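PbSGBP-B lipoprotein (Prevotella bryantii B14, PDB 6D2Y) probably binds polysaccharide at the cell surface as a glycan-binding lipoprotein, and carries a magnesium ion in its predicted xyloglucan-binding domain. Local coordinates at residues Leu157-Tyr162 / Asp205-Thr210; Tyr172-Glu177 / Thr190-Met195. All coordinates share one frame; numbering follows the deposited sequence.

Contact 1. Residues Leu157-Tyr162 / Asp205-Thr210; sequences LDYDNY and DKYGST
Leu157 and Tyr159 pack against Tyr207 of the type I turn Asp205-Gly208, a beta hairpin turn in the IPT/TIG domain, an immunoglobulin-like E-set fold. The turn joins strands 200-205 and 208-215. Segment 157-162 is part of the loop between strands 148-154 and 165-168. Leu157 puts CD1 3.6 Å from Tyr207 CE2, crossing that side chain at about a right angle. Tyr159 comes next. Tyr207 CE2 sits at the edge of its ring, in the ring plane, 3.7 Å from Tyr159 CE1. The two hydroxyls, Tyr159 OH and Tyr207 OH, lie 3.2 Å apart. Tyr159 OH is hydrogen-bonded to Pro105 O. Tyr162 closes the segment by laying its ring on the turn. Lys206 CA stands 3.6 Å from the Tyr162 ring centroid, 14° off the normal, a CH-pi contact over the face. The Lys206 side chain leads on to a salt bridge with Asp110. One water bridges the backbones: it donates to Leu157 O and Tyr162 O and accepts from Lys206 N. Inside the turn, Asp205 CG lies between its backbone N and carbonyl carbon (chi1 62°). Asp205 OD1 accepts from Tyr207 N at 3.1 Å, an Asx turn, with the donor 60° out of the carboxylate plane.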
ATOM      1  N   LEU A 157      15.929  -4.987  -8.081  1.00 57.18           N
ATOM      2  CA  LEU A 157      17.105  -5.723  -8.526  1.00 59.82           C
ATOM      3  C   LEU A 157      18.272  -4.760  -8.695  1.00 59.90           C
ATOM      4  O   LEU A 157      18.183  -3.796  -9.464  1.00 52.89           O
ATOM      5  CB  LEU A 157      16.813  -6.475  -9.824  1.00 56.91           C
ATOM      6  CG  LEU A 157      15.419  -7.105  -9.864  1.00 58.92           C
ATOM      7  CD1 LEU A 157      15.030  -7.491 -11.281  1.00 52.52           C
ATOM      8  CD2 LEU A 157      15.349  -8.307  -8.932  1.00 64.35           C
ATOM      9  N   ASP A 158      19.362  -5.032  -7.981  1.00 56.44           N
ATOM     10  CA  ASP A 158      20.541  -4.178  -7.939  1.00 55.42           C
ATOM     11  C   ASP A 158      21.717  -4.909  -8.573  1.00 54.96           C
ATOM     12  O   ASP A 158      21.997  -6.061  -8.222  1.00 58.53           O
ATOM     13  CB  ASP A 158      20.863  -3.788  -6.494  1.00 57.01           C
ATOM     14  CG  ASP A 158      22.068  -2.875  -6.383  1.00 59.63           C
ATOM     15  OD1 ASP A 158      22.041  -1.774  -6.969  1.00 57.07           O
ATOM     16  OD2 ASP A 158      23.038  -3.255  -5.693  1.00 63.68           O
ATOM     17  N   TYR A 159      22.399  -4.244  -9.505  1.00 55.50           N
ATOM     18  CA  TYR A 159      23.526  -4.825 -10.218  1.00 55.15           C
ATOM     19  C   TYR A 159      24.737  -3.909 -10.112  1.00 58.24           C
ATOM     20  O   TYR A 159      24.612  -2.704  -9.877  1.00 51.33           O
ATOM     21  CB  TYR A 159      23.206  -5.066 -11.700  1.00 47.97           C
ATOM     22  CG  TYR A 159      22.071  -6.030 -11.959  1.00 51.34           C
ATOM     23  CD1 TYR A 159      20.830  -5.574 -12.385  1.00 50.41           C
ATOM     24  CD2 TYR A 159      22.244  -7.399 -11.796  1.00 49.56           C
ATOM     25  CE1 TYR A 159      19.792  -6.448 -12.631  1.00 47.96           C
ATOM     26  CE2 TYR A 159      21.211  -8.283 -12.041  1.00 50.80           C
ATOM     27  CZ  TYR A 159      19.985  -7.801 -12.459  1.00 49.96           C
ATOM     28  OH  TYR A 159      18.949  -8.672 -12.703  1.00 51.79           O
ATOM     29  N   ASP A 160      25.919  -4.503 -10.300  1.00 59.31           N
ATOM     30  CA  ASP A 160      27.153  -3.724 -10.323  1.00 60.23           C
ATOM     31  C   ASP A 160      27.141  -2.713 -11.461  1.00 63.68           C
ATOM     32  O   ASP A 160      27.398  -1.521 -11.253  1.00 66.66           O
ATOM     33  CB  ASP A 160      28.360  -4.655 -10.453  1.00 67.70           C
ATOM     34  CG  ASP A 160      28.560  -5.522  -9.233  1.00 78.68           C
ATOM     35  OD1 ASP A 160      29.490  -6.360  -9.246  1.00 82.76           O
ATOM     36  OD2 ASP A 160      27.795  -5.366  -8.260  1.00 82.99           O
ATOM     37  N   ASN A 161      26.844  -3.175 -12.676  1.00 64.89           N
ATOM     38  CA  ASN A 161      26.852  -2.309 -13.848  1.00 68.57           C
ATOM     39  C   ASN A 161      25.643  -1.382 -13.916  1.00 66.26           C
ATOM     40  O   ASN A 161      25.611  -0.500 -14.782  1.00 66.90           O
ATOM     41  CB  ASN A 161      26.936  -3.158 -15.121  1.00 69.91           C
ATOM     42  CG  ASN A 161      26.086  -4.415 -15.044  1.00 67.00           C
ATOM     43  OD1 ASN A 161      25.995  -5.056 -13.994  1.00 59.04           O
ATOM     44  ND2 ASN A 161      25.468  -4.779 -16.162  1.00 68.57           N
ATOM     45  N   TYR A 162      24.661  -1.554 -13.037  1.00 64.53           N
ATOM     46  CA  TYR A 162      23.522  -0.646 -12.980  1.00 61.16           C
ATOM     47  C   TYR A 162      22.905  -0.679 -11.587  1.00 53.67           C
ATOM     48  O   TYR A 162      22.074  -1.548 -11.292  1.00 50.60           O
ATOM     49  CB  TYR A 162      22.479  -1.007 -14.039  1.00 65.80           C
ATOM     50  CG  TYR A 162      21.705   0.187 -14.553  1.00 73.92           C
ATOM     51  CD1 TYR A 162      20.899   0.935 -13.702  1.00 75.20           C
ATOM     52  CD2 TYR A 162      21.781   0.568 -15.887  1.00 74.88           C
ATOM     53  CE1 TYR A 162      20.191   2.029 -14.164  1.00 74.38           C
ATOM     54  CE2 TYR A 162      21.075   1.662 -16.359  1.00 76.01           C
ATOM     55  CZ  TYR A 162      20.283   2.388 -15.493  1.00 75.50           C
ATOM     56  OH  TYR A 162      19.578   3.476 -15.955  1.00 75.41           O
ATOM     57  N   ASP A 205      16.045   1.425 -11.415  1.00 61.47           N
ATOM     58  CA  ASP A 205      17.102   0.443 -11.627  1.00 60.04           C
ATOM     59  C   ASP A 205      17.294   0.279 -13.133  1.00 57.47           C
ATOM     60  O   ASP A 205      16.886   1.141 -13.918  1.00 60.76           O
ATOM     61  CB  ASP A 205      16.777  -0.876 -10.900  1.00 56.48           C
ATOM     62  CG  ASP A 205      15.511  -1.544 -11.410  1.00 54.59           C
ATOM     63  OD1 ASP A 205      14.892  -1.034 -12.368  1.00 58.93           O
ATOM     64  OD2 ASP A 205      15.133  -2.593 -10.845  1.00 50.44           O
ATOM     65  N   LYS A 206      17.909  -0.836 -13.538  1.00 51.89           N
ATOM     66  CA  LYS A 206      18.210  -1.052 -14.949  1.00 50.71           C
ATOM     67  C   LYS A 206      16.949  -1.133 -15.797  1.00 54.20           C
ATOM     68  O   LYS A 206      16.971  -0.762 -16.976  1.00 59.68           O
ATOM     69  CB  LYS A 206      19.037  -2.328 -15.116  1.00 52.70           C
ATOM     70  CG  LYS A 206      19.681  -2.483 -16.483  1.00 54.89           C
ATOM     71  CD  LYS A 206      20.248  -3.882 -16.676  1.00 51.60           C
ATOM     72  CE  LYS A 206      20.908  -4.019 -18.035  1.00 48.53           C
ATOM     73  NZ  LYS A 206      19.974  -4.618 -19.025  1.00 53.71           N
ATOM     74  N   TYR A 207      15.843  -1.593 -15.222  1.00 48.76           N
ATOM     75  CA  TYR A 207      14.650  -1.923 -15.987  1.00 53.29           C
ATOM     76  C   TYR A 207      13.585  -0.833 -15.959  1.00 58.40           C
ATOM     77  O   TYR A 207      12.509  -1.031 -16.529  1.00 66.84           O
ATOM     78  CB  TYR A 207      14.066  -3.246 -15.483  1.00 46.87           C
ATOM     79  CG  TYR A 207      15.092  -4.359 -15.454  1.00 48.74           C
ATOM     80  CD1 TYR A 207      15.665  -4.828 -16.630  1.00 46.24           C
ATOM     81  CD2 TYR A 207      15.499  -4.931 -14.254  1.00 48.80           C
ATOM     82  CE1 TYR A 207      16.605  -5.838 -16.616  1.00 44.85           C
ATOM     83  CE2 TYR A 207      16.444  -5.945 -14.230  1.00 47.63           C
ATOM     84  CZ  TYR A 207      16.992  -6.394 -15.414  1.00 49.96           C
ATOM     85  OH  TYR A 207      17.929  -7.402 -15.404  1.00 52.50           O
ATOM     86  N   GLY A 208      13.853   0.306 -15.325  1.00 54.30           N
ATOM     87  CA  GLY A 208      12.918   1.415 -15.380  1.00 60.50           C
ATOM     88  C   GLY A 208      12.752   2.195 -14.092  1.00 60.85           C
ATOM     89  O   GLY A 208      13.349   1.859 -13.064  1.00 62.94           O
ATOM     90  N   SER A 209      11.934   3.247 -14.143  1.00 62.53           N
ATOM     91  CA  SER A 209      11.643   4.101 -13.001  1.00 61.94           C
ATOM     92  C   SER A 209      10.154   4.047 -12.697  1.00 67.70           C
ATOM     93  O   SER A 209       9.325   4.037 -13.613  1.00 68.09           O
ATOM     94  CB  SER A 209      12.057   5.552 -13.271  1.00 65.97           C
ATOM     95  OG  SER A 209      13.445   5.740 -13.074  1.00 76.62           O
ATOM     96  N   THR A 210       9.816   4.017 -11.410  1.00 63.51           N
ATOM     97  CA  THR A 210       8.424   3.983 -10.982  1.00 68.60           C
ATOM     98  C   THR A 210       8.253   4.852  -9.746  1.00 64.57           C
ATOM     99  O   THR A 210       9.046   4.759  -8.803  1.00 54.61           O
ATOM    100  CB  THR A 210       7.962   2.549 -10.695  1.00 74.71           C
ATOM    101  OG1 THR A 210       8.986   1.848  -9.978  1.00 76.25           O
ATOM    102  CG2 THR A 210       7.659   1.814 -11.997  1.00 75.24           C
TER
HETATM  103  O   HOH W   1      19.456  -2.289 -11.949  1.00 56.18           O

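Contact 2. Residues Tyr172-Glu177 / Thr190-Met195; sequences YTLPRE and TMPEDM
Tyr172 and Met195 have the nearest CA atoms of the two backbones, 7.5 Å apart, so side chains fill the gap. The contact lies in the IPT/TIG domain, an E-set beta sandwich. It joins the short, weakly bonded strand around 172-173, outermost in one sheet, and the residues that follow it, to the loop that leads from strand 186-190 of the other sheet to strand 200-205. Tyr172 CG is anti to the backbone N (chi1 -180°), and the ring reaches across toward the loop. Met195 CA lies over one face of this ring, 4.1 Å above the plane and offset toward the rim. Met195, a selenomethionine, adds its CB at 4.2 Å from Tyr172 CE2. The ring end meets a proline: Tyr172 OH is 3.3 Å from Pro192 CG. This hydroxyl is buried by the contact and has no polar partner in the model. Leu174 comes to the same proline at about a right angle. Its side chain also touches Ile166, Ile179 and Phe189, so it belongs to the interior between the sheets. Met195 rests on Val168 and Phe189 beside it. Leu174 CD1 touches Pro192 CG at 3.6 Å and lies 4.3 Å from the Met195 CE methyl.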
ATOM      1  N   TYR A 172      17.805  15.441  -5.380  1.00 78.12           N
ATOM      2  CA  TYR A 172      18.287  14.604  -4.292  1.00 70.44           C
ATOM      3  C   TYR A 172      18.336  13.143  -4.713  1.00 70.57           C
ATOM      4  O   TYR A 172      17.394  12.626  -5.322  1.00 67.73           O
ATOM      5  CB  TYR A 172      17.406  14.749  -3.051  1.00 64.72           C
ATOM      6  CG  TYR A 172      17.866  13.904  -1.887  1.00 65.50           C
ATOM      7  CD1 TYR A 172      18.914  14.318  -1.073  1.00 73.62           C
ATOM      8  CD2 TYR A 172      17.259  12.687  -1.603  1.00 61.65           C
ATOM      9  CE1 TYR A 172      19.340  13.546  -0.009  1.00 77.54           C
ATOM     10  CE2 TYR A 172      17.678  11.909  -0.540  1.00 66.95           C
ATOM     11  CZ  TYR A 172      18.719  12.344   0.252  1.00 72.30           C
ATOM     12  OH  TYR A 172      19.142  11.574   1.311  1.00 72.07           O
ATOM     13  N   THR A 173      19.440  12.480  -4.371  1.00 66.81           N
ATOM     14  CA  THR A 173      19.594  11.045  -4.554  1.00 61.12           C
ATOM     15  C   THR A 173      20.013  10.434  -3.226  1.00 59.59           C
ATOM     16  O   THR A 173      20.937  10.934  -2.576  1.00 65.52           O
ATOM     17  CB  THR A 173      20.629  10.720  -5.636  1.00 65.47           C
ATOM     18  OG1 THR A 173      20.221  11.301  -6.881  1.00 74.22           O
ATOM     19  CG2 THR A 173      20.761   9.212  -5.810  1.00 60.60           C
ATOM     20  N   LEU A 174      19.331   9.371  -2.823  1.00 57.26           N
ATOM     21  CA  LEU A 174      19.641   8.710  -1.564  1.00 59.34           C
ATOM     22  C   LEU A 174      21.053   8.138  -1.618  1.00 61.56           C
ATOM     23  O   LEU A 174      21.358   7.348  -2.525  1.00 63.26           O
ATOM     24  CB  LEU A 174      18.631   7.600  -1.279  1.00 57.48           C
ATOM     25  CG  LEU A 174      18.805   6.831   0.033  1.00 62.52           C
ATOM     26  CD1 LEU A 174      18.566   7.740   1.229  1.00 61.51           C
ATOM     27  CD2 LEU A 174      17.877   5.629   0.080  1.00 58.64           C
ATOM     28  N   PRO A 175      21.941   8.513  -0.696  1.00 61.07           N
ATOM     29  CA  PRO A 175      23.300   7.959  -0.718  1.00 65.59           C
ATOM     30  C   PRO A 175      23.278   6.452  -0.515  1.00 62.42           C
ATOM     31  O   PRO A 175      22.506   5.926   0.290  1.00 64.69           O
ATOM     32  CB  PRO A 175      23.997   8.676   0.445  1.00 67.02           C
ATOM     33  CG  PRO A 175      23.169   9.904   0.699  1.00 67.57           C
ATOM     34  CD  PRO A 175      21.761   9.509   0.374  1.00 61.44           C
ATOM     35  N   ARG A 176      24.130   5.757  -1.270  1.00 56.68           N
ATOM     36  CA  ARG A 176      24.173   4.301  -1.188  1.00 59.97           C
ATOM     37  C   ARG A 176      24.594   3.830   0.200  1.00 66.05           C
ATOM     38  O   ARG A 176      24.143   2.772   0.658  1.00 69.56           O
ATOM     39  CB  ARG A 176      25.113   3.748  -2.263  1.00 60.28           C
ATOM     40  CG  ARG A 176      25.739   2.397  -1.946  1.00 76.02           C
ATOM     41  CD  ARG A 176      24.787   1.241  -2.234  1.00 78.58           C
ATOM     42  NE  ARG A 176      24.022   1.435  -3.463  1.00 77.35           N
ATOM     43  CZ  ARG A 176      23.586   0.445  -4.237  1.00 76.90           C
ATOM     44  NH1 ARG A 176      23.846  -0.815  -3.914  1.00 75.77           N
ATOM     45  NH2 ARG A 176      22.892   0.714  -5.335  1.00 77.24           N
ATOM     46  N   GLU A 177      25.431   4.607   0.893  1.00 69.97           N
ATOM     47  CA  GLU A 177      25.850   4.221   2.238  1.00 74.99           C
ATOM     48  C   GLU A 177      24.670   4.172   3.199  1.00 74.92           C
ATOM     49  O   GLU A 177      24.699   3.415   4.175  1.00 77.35           O
ATOM     50  CB  GLU A 177      26.914   5.188   2.761  1.00 82.78           C
ATOM     51  CG  GLU A 177      26.650   6.656   2.446  1.00 93.11           C
ATOM     52  CD  GLU A 177      27.214   7.088   1.102  1.00 99.21           C
ATOM     53  OE1 GLU A 177      27.932   8.110   1.061  1.00102.85           O
ATOM     54  OE2 GLU A 177      26.937   6.412   0.088  1.00 96.53           O
ATOM     55  N   THR A 190      18.795   3.569   6.210  1.00 61.31           N
ATOM     56  CA  THR A 190      18.758   4.428   7.386  1.00 62.42           C
ATOM     57  C   THR A 190      18.459   5.854   6.936  1.00 61.49           C
ATOM     58  O   THR A 190      19.220   6.433   6.152  1.00 69.13           O
ATOM     59  CB  THR A 190      20.080   4.363   8.154  1.00 62.90           C
ATOM     60  OG1 THR A 190      20.342   3.014   8.558  1.00 56.68           O
ATOM     61  CG2 THR A 190      20.013   5.236   9.397  1.00 64.07           C
HETATM   62  N   MSE A 191      17.357   6.411   7.433  1.00 60.45           N
HETATM   63  CA  MSE A 191      16.850   7.718   7.010  1.00 52.80           C
HETATM   64  C   MSE A 191      17.866   8.835   7.247  1.00 57.27           C
HETATM   65  O   MSE A 191      18.219   9.115   8.389  1.00 61.99           O
HETATM   66  CB  MSE A 191      15.553   8.024   7.757  1.00 58.36           C
HETATM   67  CG  MSE A 191      15.008   9.438   7.614  1.00 64.43           C
HETATM   68 SE   MSE A 191      14.735   9.911   5.751  0.68 66.04          SE
HETATM   69  CE  MSE A 191      13.352   8.614   5.306  1.00 53.05           C
ATOM     70  N   PRO A 192      18.330   9.476   6.175  1.00 57.64           N
ATOM     71  CA  PRO A 192      19.216  10.637   6.336  1.00 57.95           C
ATOM     72  C   PRO A 192      18.504  11.784   7.034  1.00 67.45           C
ATOM     73  O   PRO A 192      17.284  11.800   7.210  1.00 71.20           O
ATOM     74  CB  PRO A 192      19.600  11.007   4.899  1.00 55.13           C
ATOM     75  CG  PRO A 192      19.332   9.784   4.099  1.00 58.27           C
ATOM     76  CD  PRO A 192      18.185   9.084   4.763  1.00 55.04           C
ATOM     77  N   GLU A 193      19.300  12.770   7.442  1.00 76.13           N
ATOM     78  CA  GLU A 193      18.754  13.920   8.145  1.00 82.34           C
ATOM     79  C   GLU A 193      18.071  14.912   7.214  1.00 78.35           C
ATOM     80  O   GLU A 193      17.260  15.717   7.680  1.00 81.46           O
ATOM     81  CB  GLU A 193      19.856  14.640   8.925  1.00 92.99           C
ATOM     82  CG  GLU A 193      20.239  13.971  10.235  1.00101.57           C
ATOM     83  CD  GLU A 193      19.861  14.800  11.450  1.00108.34           C
ATOM     84  OE1 GLU A 193      18.868  15.555  11.374  1.00109.26           O
ATOM     85  OE2 GLU A 193      20.557  14.697  12.482  1.00112.94           O
ATOM     86  N   ASP A 194      18.361  14.867   5.916  1.00 78.52           N
ATOM     87  CA  ASP A 194      17.985  15.943   5.007  1.00 77.53           C
ATOM     88  C   ASP A 194      17.293  15.414   3.758  1.00 70.41           C
ATOM     89  O   ASP A 194      17.463  15.958   2.663  1.00 71.61           O
ATOM     90  CB  ASP A 194      19.209  16.772   4.625  1.00 81.38           C
ATOM     91  CG  ASP A 194      20.234  15.968   3.841  1.00 84.44           C
ATOM     92  OD1 ASP A 194      20.332  14.744   4.069  1.00 84.47           O
ATOM     93  OD2 ASP A 194      20.939  16.560   2.997  1.00 87.13           O
HETATM   94  N   MSE A 195      16.497  14.357   3.882  1.00 62.57           N
HETATM   95  CA  MSE A 195      15.761  13.894   2.712  1.00 62.12           C
HETATM   96  C   MSE A 195      14.588  14.847   2.494  1.00 60.68           C
HETATM   97  O   MSE A 195      13.874  15.181   3.440  1.00 54.49           O
HETATM   98  CB  MSE A 195      15.278  12.444   2.861  1.00 56.29           C
HETATM   99  CG  MSE A 195      14.178  12.073   1.872  1.00 54.81           C
HETATM  100 SE   MSE A 195      13.285  10.368   2.199  0.54 55.63          SE
HETATM  101  CE  MSE A 195      14.547   9.158   1.371  1.00 57.75           C
TER

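Contacts 1 and 2 lie in the same IPT/TIG domain, with centres about 18 Å apart. Contact 2 is nested in the chain between the two segments of contact 1. Both reach the sheet of strands 172-173, 165-168, 200-205 and 208-215. A salt bridge joins them directly: Asp158 OD1 is 3.1 Å from Arg176 NH2. The same Asp158 OD1 also accepts from Leu164 N, a bond within the same loop, just ahead of strand 165-168. Contact 1 also meets Pro105, Val108 and Asp110, which lie between strands 95-99 and 111-116 in the N-terminal part of the chain. Both contacts lie away from the magnesium site formed by Asp225, Asp227, Ser255, Asn257 and Asp452.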